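Side-chain contacts in probable hydrolase (Pseudomonas aeruginosa, PDB 7AL6), which is of unknown function but has an alpha/beta hydrolase fold and is probably a hydrolase, possibly lipolytic: residues A[127-132]-A[216-221]; A[75-80]-A[108-113]. All blocks are in the same frame, centred on the assembly; numbering follows the deposited sequence.

How the contacts relate
Following the chain, contact 2 comes first. Segment 75-80 starts helix 77-91, and segment 108-113 lies on helix 103-114. The contact closes a loop of 27 residues that includes strand 96-101. Contact 1 opens only after contact 2 has closed, so the two are in series, neither nested nor crossed. Segment 127-132 leaves strand 119-125, and its partner is helix 215-223. The 83 residues between them include several helices. They lie between strands 119-125 and 229-234, where many alpha/beta hydrolases carry a cap. The contacts meet: Phe221 packs on Leu110, and Pro130 CB lies 3.7 Å from Leu77 CD1. Both also touch the second subunit.

Contact 1: A[127-132]-A[216-221]; sequences GLIPYT and AHALNF
Ala216 O is gripped twice, in the helix whose Ala218 meets Ile129 and Thr132. Asn220 N bonds to Ala216 O at 3.0 Å. Asn220 ND2 reaches Ala216 O from the opposite face of the carbonyl plane, also at 3.0 Å. This side-chain bond is fairly straight, with an N-H...O angle of 160°. The oxygen lies in the Asn220 amide plane, but ND2 stands 44° out of the carbonyl plane.

Across the contact the touching is apolar. The methyl of Ala218 points at the loop. Thr132 CG2 is its closest neighbour there, 3.8 Å from Ala218 CB. Ile129 CG2 comes to 4.0 Å from the same Ala218 CB. Ile129 CG2 also lies 3.9 Å from Ala218 O, as plain packing. Ile129 CG2 is anti to its own carbonyl carbon, which turns this short branch to the helix. Pro130 CD makes a looser contact, 4.3 Å from Ala218 CB.

Ile129 also packs on Val222, and Pro130 on Ile106 of helix 103-114. Ala216 packs on Ala135 of the second subunit. The loop after strand 119-125 is thus joined to helix 215-223 by methyl and methylene groups around one alanine, while the gripped carbonyl serves the helix itself.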
ATOM      1  N   GLY A 127     -17.283  29.911   1.483  1.00 28.76           N
ATOM      2  CA  GLY A 127     -17.300  28.850   0.470  1.00 25.61           C
ATOM      3  C   GLY A 127     -18.688  28.299   0.299  1.00 20.38           C
ATOM      4  O   GLY A 127     -19.401  28.282   1.251  1.00 28.01           O
ATOM      5  N   LEU A 128     -19.023  27.831  -0.885  1.00 25.21           N
ATOM      6  CA  LEU A 128     -20.319  27.251  -1.166  1.00 36.05           C
ATOM      7  C   LEU A 128     -20.260  26.176  -2.242  1.00 27.20           C
ATOM      8  O   LEU A 128     -20.584  24.993  -1.990  1.00 29.77           O
ATOM      9  CB  LEU A 128     -21.286  28.361  -1.585  1.00 33.20           C
ATOM     10  CG  LEU A 128     -22.720  27.869  -1.749  1.00 36.92           C
ATOM     11  CD1 LEU A 128     -23.209  27.409  -0.365  1.00 38.90           C
ATOM     12  CD2 LEU A 128     -23.643  28.913  -2.290  1.00 42.64           C
ATOM     13  N   ILE A 129     -19.859  26.560  -3.449  1.00 26.09           N
ATOM     14  CA  ILE A 129     -19.865  25.615  -4.563  1.00 25.62           C
ATOM     15  C   ILE A 129     -18.479  25.596  -5.186  1.00 28.26           C
ATOM     16  O   ILE A 129     -17.707  26.551  -5.042  1.00 27.77           O
ATOM     17  CB  ILE A 129     -20.918  25.983  -5.632  1.00 37.08           C
ATOM     18  CG1 ILE A 129     -20.831  27.465  -5.959  1.00 37.97           C
ATOM     19  CG2 ILE A 129     -22.335  25.624  -5.148  1.00 43.11           C
ATOM     20  CD1 ILE A 129     -21.622  27.850  -7.207  1.00 41.71           C
ATOM     21  N   PRO A 130     -18.156  24.542  -5.929  1.00 26.61           N
ATOM     22  CA  PRO A 130     -16.864  24.510  -6.621  1.00 32.40           C
ATOM     23  C   PRO A 130     -16.934  25.225  -7.960  1.00 45.69           C
ATOM     24  O   PRO A 130     -18.019  25.651  -8.382  1.00 35.90           O
ATOM     25  CB  PRO A 130     -16.625  23.012  -6.811  1.00 29.50           C
ATOM     26  CG  PRO A 130     -18.052  22.479  -7.075  1.00 28.04           C
ATOM     27  CD  PRO A 130     -18.926  23.296  -6.141  1.00 29.92           C
ATOM     28  N   TYR A 131     -15.785  25.333  -8.636  1.00 44.13           N
ATOM     29  CA  TYR A 131     -15.766  25.643 -10.064  1.00 43.20           C
ATOM     30  C   TYR A 131     -16.383  24.501 -10.855  1.00 41.16           C
ATOM     31  O   TYR A 131     -16.165  23.325 -10.551  1.00 37.84           O
ATOM     32  CB  TYR A 131     -14.337  25.900 -10.540  1.00 48.35           C
ATOM     33  CG  TYR A 131     -13.779  27.225 -10.082  1.00 53.04           C
ATOM     34  CD1 TYR A 131     -14.567  28.373 -10.095  1.00 65.36           C
ATOM     35  CD2 TYR A 131     -12.479  27.330  -9.623  1.00 62.18           C
ATOM     36  CE1 TYR A 131     -14.072  29.597  -9.663  1.00 69.30           C
ATOM     37  CE2 TYR A 131     -11.968  28.553  -9.200  1.00 73.21           C
ATOM     38  CZ  TYR A 131     -12.774  29.681  -9.219  1.00 77.06           C
ATOM     39  OH  TYR A 131     -12.291  30.903  -8.797  1.00 92.74           O
ATOM     40  N   THR A 132     -17.185  24.860 -11.857  1.00 34.30           N
ATOM     41  CA  THR A 132     -17.966  23.925 -12.650  1.00 37.47           C
ATOM     42  C   THR A 132     -17.479  23.910 -14.095  1.00 36.21           C
ATOM     43  O   THR A 132     -16.719  24.776 -14.534  1.00 41.87           O
ATOM     44  CB  THR A 132     -19.449  24.302 -12.564  1.00 41.97           C
ATOM     45  OG1 THR A 132     -19.612  25.698 -12.864  1.00 34.61           O
ATOM     46  CG2 THR A 132     -19.952  24.062 -11.136  1.00 37.01           C
ATOM     47  N   ALA A 216     -25.450  22.878 -13.117  1.00 34.37           N
ATOM     48  CA  ALA A 216     -26.675  22.273 -12.605  1.00 36.53           C
ATOM     49  C   ALA A 216     -26.382  21.275 -11.478  1.00 37.57           C
ATOM     50  O   ALA A 216     -27.138  21.191 -10.502  1.00 31.34           O
ATOM     51  CB  ALA A 216     -27.430  21.592 -13.752  1.00 33.51           C
ATOM     52  N   HIS A 217     -25.305  20.496 -11.588  1.00 32.33           N
ATOM     53  CA  HIS A 217     -24.906  19.646 -10.458  1.00 30.24           C
ATOM     54  C   HIS A 217     -24.731  20.460  -9.185  1.00 23.79           C
ATOM     55  O   HIS A 217     -25.356  20.178  -8.150  1.00 33.29           O
ATOM     56  CB  HIS A 217     -23.601  18.902 -10.778  1.00 33.01           C
ATOM     57  CG  HIS A 217     -23.777  17.767 -11.722  1.00 34.00           C
ATOM     58  ND1 HIS A 217     -23.465  17.856 -13.060  1.00 44.19           N
ATOM     59  CD2 HIS A 217     -24.252  16.519 -11.527  1.00 33.81           C
ATOM     60  CE1 HIS A 217     -23.732  16.704 -13.647  1.00 42.91           C
ATOM     61  NE2 HIS A 217     -24.188  15.867 -12.732  1.00 34.74           N
ATOM     62  N   ALA A 218     -23.887  21.497  -9.254  1.00 28.87           N
ATOM     63  CA  ALA A 218     -23.608  22.322  -8.078  1.00 31.53           C
ATOM     64  C   ALA A 218     -24.864  22.941  -7.486  1.00 36.78           C
ATOM     65  O   ALA A 218     -25.018  22.998  -6.258  1.00 29.45           O
ATOM     66  CB  ALA A 218     -22.615  23.425  -8.438  1.00 32.38           C
ATOM     67  N   LEU A 219     -25.755  23.467  -8.335  1.00 39.12           N
ATOM     68  CA  LEU A 219     -26.943  24.132  -7.803  1.00 38.24           C
ATOM     69  C   LEU A 219     -27.914  23.110  -7.192  1.00 25.42           C
ATOM     70  O   LEU A 219     -28.565  23.390  -6.184  1.00 33.24           O
ATOM     71  CB  LEU A 219     -27.619  24.971  -8.914  1.00 33.59           C
ATOM     72  CG  LEU A 219     -26.831  26.178  -9.448  1.00 44.56           C
ATOM     73  CD1 LEU A 219     -27.530  26.917 -10.606  1.00 49.61           C
ATOM     74  CD2 LEU A 219     -26.518  27.185  -8.350  1.00 41.43           C
ATOM     75  N   ASN A 220     -27.980  21.920  -7.753  1.00 24.98           N
ATOM     76  CA  ASN A 220     -28.824  20.833  -7.216  1.00 27.66           C
ATOM     77  C   ASN A 220     -28.314  20.423  -5.829  1.00 31.73           C
ATOM     78  O   ASN A 220     -29.122  20.199  -4.977  1.00 26.31           O
ATOM     79  CB  ASN A 220     -28.923  19.668  -8.190  1.00 33.30           C
ATOM     80  CG  ASN A 220     -30.142  19.762  -9.081  1.00 39.80           C
ATOM     81  OD1 ASN A 220     -31.227  19.403  -8.680  1.00 43.63           O
ATOM     82  ND2 ASN A 220     -29.980  20.251 -10.286  1.00 38.41           N
ATOM     83  N   PHE A 221     -27.001  20.335  -5.629  1.00 31.05           N
ATOM     84  CA  PHE A 221     -26.418  19.981  -4.316  1.00 29.05           C
ATOM     85  C   PHE A 221     -26.789  21.060  -3.301  1.00 23.86           C
ATOM     86  O   PHE A 221     -27.228  20.717  -2.256  1.00 28.10           O
ATOM     87  CB  PHE A 221     -24.908  19.772  -4.419  1.00 27.22           C
ATOM     88  CG  PHE A 221     -24.516  18.367  -4.781  1.00 24.53           C
ATOM     89  CD1 PHE A 221     -24.540  17.363  -3.844  1.00 29.56           C
ATOM     90  CD2 PHE A 221     -24.147  18.046  -6.064  1.00 27.62           C
ATOM     91  CE1 PHE A 221     -24.200  16.073  -4.184  1.00 26.98           C
ATOM     92  CE2 PHE A 221     -23.804  16.752  -6.403  1.00 30.47           C
ATOM     93  CZ  PHE A 221     -23.843  15.766  -5.464  1.00 27.56           C
TER

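Contact 2: A[75-80]-A[108-113]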
ATOM      1  N   TYR A  75      -8.020  12.670  -5.459  1.00 22.10           N
ATOM      2  CA  TYR A  75      -8.350  13.696  -4.445  1.00 24.04           C
ATOM      3  C   TYR A  75      -9.517  14.535  -4.984  1.00 29.65           C
ATOM      4  O   TYR A  75      -9.387  15.713  -5.125  1.00 25.19           O
ATOM      5  CB  TYR A  75      -7.152  14.566  -4.075  1.00 21.95           C
ATOM      6  CG  TYR A  75      -6.092  13.937  -3.207  1.00 29.86           C
ATOM      7  CD1 TYR A  75      -5.050  13.222  -3.761  1.00 26.83           C
ATOM      8  CD2 TYR A  75      -6.070  14.133  -1.844  1.00 26.27           C
ATOM      9  CE1 TYR A  75      -4.044  12.677  -2.988  1.00 27.18           C
ATOM     10  CE2 TYR A  75      -5.076  13.590  -1.052  1.00 27.13           C
ATOM     11  CZ  TYR A  75      -4.058  12.862  -1.626  1.00 27.56           C
ATOM     12  OH  TYR A  75      -3.085  12.322  -0.870  1.00 28.50           O
ATOM     13  N   LEU A  76     -10.624  13.884  -5.308  1.00 28.75           N
ATOM     14  CA  LEU A  76     -11.855  14.551  -5.797  1.00 29.83           C
ATOM     15  C   LEU A  76     -12.713  14.956  -4.601  1.00 28.88           C
ATOM     16  O   LEU A  76     -12.532  14.411  -3.533  1.00 24.79           O
ATOM     17  CB  LEU A  76     -12.579  13.643  -6.781  1.00 30.87           C
ATOM     18  CG  LEU A  76     -11.703  13.149  -7.922  1.00 25.15           C
ATOM     19  CD1 LEU A  76     -12.487  12.322  -8.903  1.00 33.12           C
ATOM     20  CD2 LEU A  76     -11.007  14.290  -8.611  1.00 29.21           C
ATOM     21  N   LEU A  77     -13.638  15.886  -4.793  1.00 26.30           N
ATOM     22  CA  LEU A  77     -14.442  16.469  -3.699  1.00 23.74           C
ATOM     23  C   LEU A  77     -15.235  15.381  -2.975  1.00 23.81           C
ATOM     24  O   LEU A  77     -15.263  15.435  -1.785  1.00 29.67           O
ATOM     25  CB  LEU A  77     -15.355  17.556  -4.266  1.00 30.16           C
ATOM     26  CG  LEU A  77     -14.661  18.820  -4.752  1.00 34.80           C
ATOM     27  CD1 LEU A  77     -15.633  19.722  -5.475  1.00 38.16           C
ATOM     28  CD2 LEU A  77     -14.010  19.567  -3.616  1.00 27.40           C
ATOM     29  N   TRP A  78     -15.827  14.427  -3.679  1.00 26.27           N
ATOM     30  CA  TRP A  78     -16.621  13.328  -3.076  1.00 27.45           C
ATOM     31  C   TRP A  78     -15.718  12.337  -2.328  1.00 28.23           C
ATOM     32  O   TRP A  78     -16.244  11.595  -1.549  1.00 26.22           O
ATOM     33  CB  TRP A  78     -17.548  12.659  -4.090  1.00 34.32           C
ATOM     34  CG  TRP A  78     -16.911  12.351  -5.395  1.00 29.10           C
ATOM     35  CD1 TRP A  78     -16.247  11.224  -5.728  1.00 29.73           C
ATOM     36  CD2 TRP A  78     -16.861  13.205  -6.536  1.00 31.48           C
ATOM     37  NE1 TRP A  78     -15.796  11.315  -7.004  1.00 34.97           N
ATOM     38  CE2 TRP A  78     -16.145  12.522  -7.521  1.00 30.41           C
ATOM     39  CE3 TRP A  78     -17.328  14.482  -6.815  1.00 30.79           C
ATOM     40  CZ2 TRP A  78     -15.912  13.063  -8.773  1.00 40.31           C
ATOM     41  CZ3 TRP A  78     -17.076  15.030  -8.043  1.00 35.52           C
ATOM     42  CH2 TRP A  78     -16.382  14.327  -9.010  1.00 40.53           C
ATOM     43  N   ASP A  79     -14.437  12.257  -2.662  1.00 27.35           N
ATOM     44  CA  ASP A  79     -13.444  11.428  -1.940  1.00 24.27           C
ATOM     45  C   ASP A  79     -13.310  11.998  -0.523  1.00 24.49           C
ATOM     46  O   ASP A  79     -13.388  11.235   0.410  1.00 25.35           O
ATOM     47  CB  ASP A  79     -12.105  11.354  -2.677  1.00 25.66           C
ATOM     48  CG  ASP A  79     -12.155  10.724  -4.054  1.00 29.19           C
ATOM     49  OD1 ASP A  79     -12.861   9.770  -4.208  1.00 27.30           O
ATOM     50  OD2 ASP A  79     -11.480  11.197  -4.915  1.00 24.50           O
ATOM     51  N   TYR A  80     -13.196  13.317  -0.381  1.00 26.09           N
ATOM     52  CA  TYR A  80     -13.163  13.948   0.938  1.00 25.43           C
ATOM     53  C   TYR A  80     -14.472  13.725   1.685  1.00 25.16           C
ATOM     54  O   TYR A  80     -14.475  13.525   2.907  1.00 26.84           O
ATOM     55  CB  TYR A  80     -12.903  15.448   0.827  1.00 23.75           C
ATOM     56  CG  TYR A  80     -11.549  15.898   0.307  1.00 28.39           C
ATOM     57  CD1 TYR A  80     -10.351  15.474   0.907  1.00 26.55           C
ATOM     58  CD2 TYR A  80     -11.470  16.771  -0.787  1.00 27.39           C
ATOM     59  CE1 TYR A  80      -9.118  15.910   0.406  1.00 25.93           C
ATOM     60  CE2 TYR A  80     -10.252  17.192  -1.291  1.00 26.81           C
ATOM     61  CZ  TYR A  80      -9.075  16.764  -0.675  1.00 29.07           C
ATOM     62  OH  TYR A  80      -7.878  17.194  -1.184  1.00 24.63           O
ATOM     63  N   SER A 108     -18.679  20.103   2.664  1.00 22.13           N
ATOM     64  CA  SER A 108     -19.769  20.038   3.612  1.00 21.62           C
ATOM     65  C   SER A 108     -21.108  20.097   2.907  1.00 24.82           C
ATOM     66  O   SER A 108     -22.037  19.357   3.270  1.00 25.50           O
ATOM     67  CB  SER A 108     -19.673  21.193   4.606  1.00 25.36           C
ATOM     68  OG  SER A 108     -18.539  21.114   5.436  1.00 28.85           O
ATOM     69  N   VAL A 109     -21.234  20.996   1.914  1.00 26.15           N
ATOM     70  CA  VAL A 109     -22.488  21.135   1.161  1.00 27.95           C
ATOM     71  C   VAL A 109     -22.792  19.866   0.391  1.00 27.44           C
ATOM     72  O   VAL A 109     -23.945  19.428   0.323  1.00 24.33           O
ATOM     73  CB  VAL A 109     -22.427  22.352   0.210  1.00 23.98           C
ATOM     74  CG1 VAL A 109     -23.570  22.310  -0.848  1.00 29.85           C
ATOM     75  CG2 VAL A 109     -22.477  23.673   0.984  1.00 27.21           C
ATOM     76  N   LEU A 110     -21.777  19.261  -0.214  1.00 25.23           N
ATOM     77  CA  LEU A 110     -21.936  18.006  -0.978  1.00 26.29           C
ATOM     78  C   LEU A 110     -22.453  16.923  -0.032  1.00 25.56           C
ATOM     79  O   LEU A 110     -23.378  16.275  -0.371  1.00 25.38           O
ATOM     80  CB  LEU A 110     -20.587  17.584  -1.565  1.00 31.83           C
ATOM     81  CG  LEU A 110     -20.116  18.340  -2.801  1.00 39.96           C
ATOM     82  CD1 LEU A 110     -18.896  17.674  -3.383  1.00 36.60           C
ATOM     83  CD2 LEU A 110     -21.208  18.447  -3.845  1.00 35.44           C
ATOM     84  N   LEU A 111     -21.872  16.810   1.145  1.00 23.62           N
ATOM     85  CA  LEU A 111     -22.256  15.806   2.151  1.00 28.53           C
ATOM     86  C   LEU A 111     -23.678  16.080   2.657  1.00 29.54           C
ATOM     87  O   LEU A 111     -24.447  15.158   2.715  1.00 25.43           O
ATOM     88  CB  LEU A 111     -21.227  15.859   3.271  1.00 27.03           C
ATOM     89  CG  LEU A 111     -21.254  14.705   4.255  1.00 33.60           C
ATOM     90  CD1 LEU A 111     -21.297  13.372   3.548  1.00 31.45           C
ATOM     91  CD2 LEU A 111     -20.058  14.796   5.170  1.00 37.06           C
ATOM     92  N   ALA A 112     -23.999  17.329   2.955  1.00 26.76           N
ATOM     93  CA  ALA A 112     -25.320  17.744   3.468  1.00 26.84           C
ATOM     94  C   ALA A 112     -26.365  17.450   2.395  1.00 25.96           C
ATOM     95  O   ALA A 112     -27.416  16.964   2.722  1.00 31.84           O
ATOM     96  CB  ALA A 112     -25.306  19.184   3.870  1.00 28.35           C
ATOM     97  N   GLY A 113     -26.042  17.698   1.142  1.00 27.90           N
ATOM     98  CA  GLY A 113     -26.971  17.437   0.059  1.00 27.58           C
ATOM     99  C   GLY A 113     -27.132  15.958  -0.240  1.00 38.02           C
ATOM    100  O   GLY A 113     -28.222  15.509  -0.617  1.00 28.54           O
TER
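Trp78 and Leu110 mark the closest backbone approach, with CA atoms 7.4 Å apart, where the first turn of helix 77-91 meets helix 103-114. Leu110 CD1 does the touching. Leu110 CD1 ends against Leu77 CB at 3.7 Å and lies 4.5 Å from Trp78 N. Leu110 CG sits beside its backbone N (chi1 -77°) and the chain is then extended, which carries CD1 over to the start of the other helix.

Leu76 is the N-cap of that helix. Leu76 N bonds to Asp79 OD2 at 2.8 Å, on the anti side and 22° out of the carboxylate plane. This is the half of a capping box in which the third helix residue turns back to the cap. Ser74 OG also bonds to Asp79 OD2. Leu76 CB lies 3.7 Å above one face of the Trp78 ring, displaced toward its rim.

Leu77 also packs on Met103 and Ile106, near the probable nucleophile elbow, and lies beside a bound PEG molecule. Trp78 packs on Pro210 of the second subunit. The helices meet mainly through leucine hydrocarbon, with Trp78 at the margin, and the Leu76 N to Asp79 OD2 bond probably steadies the helix start on which Leu110 rests.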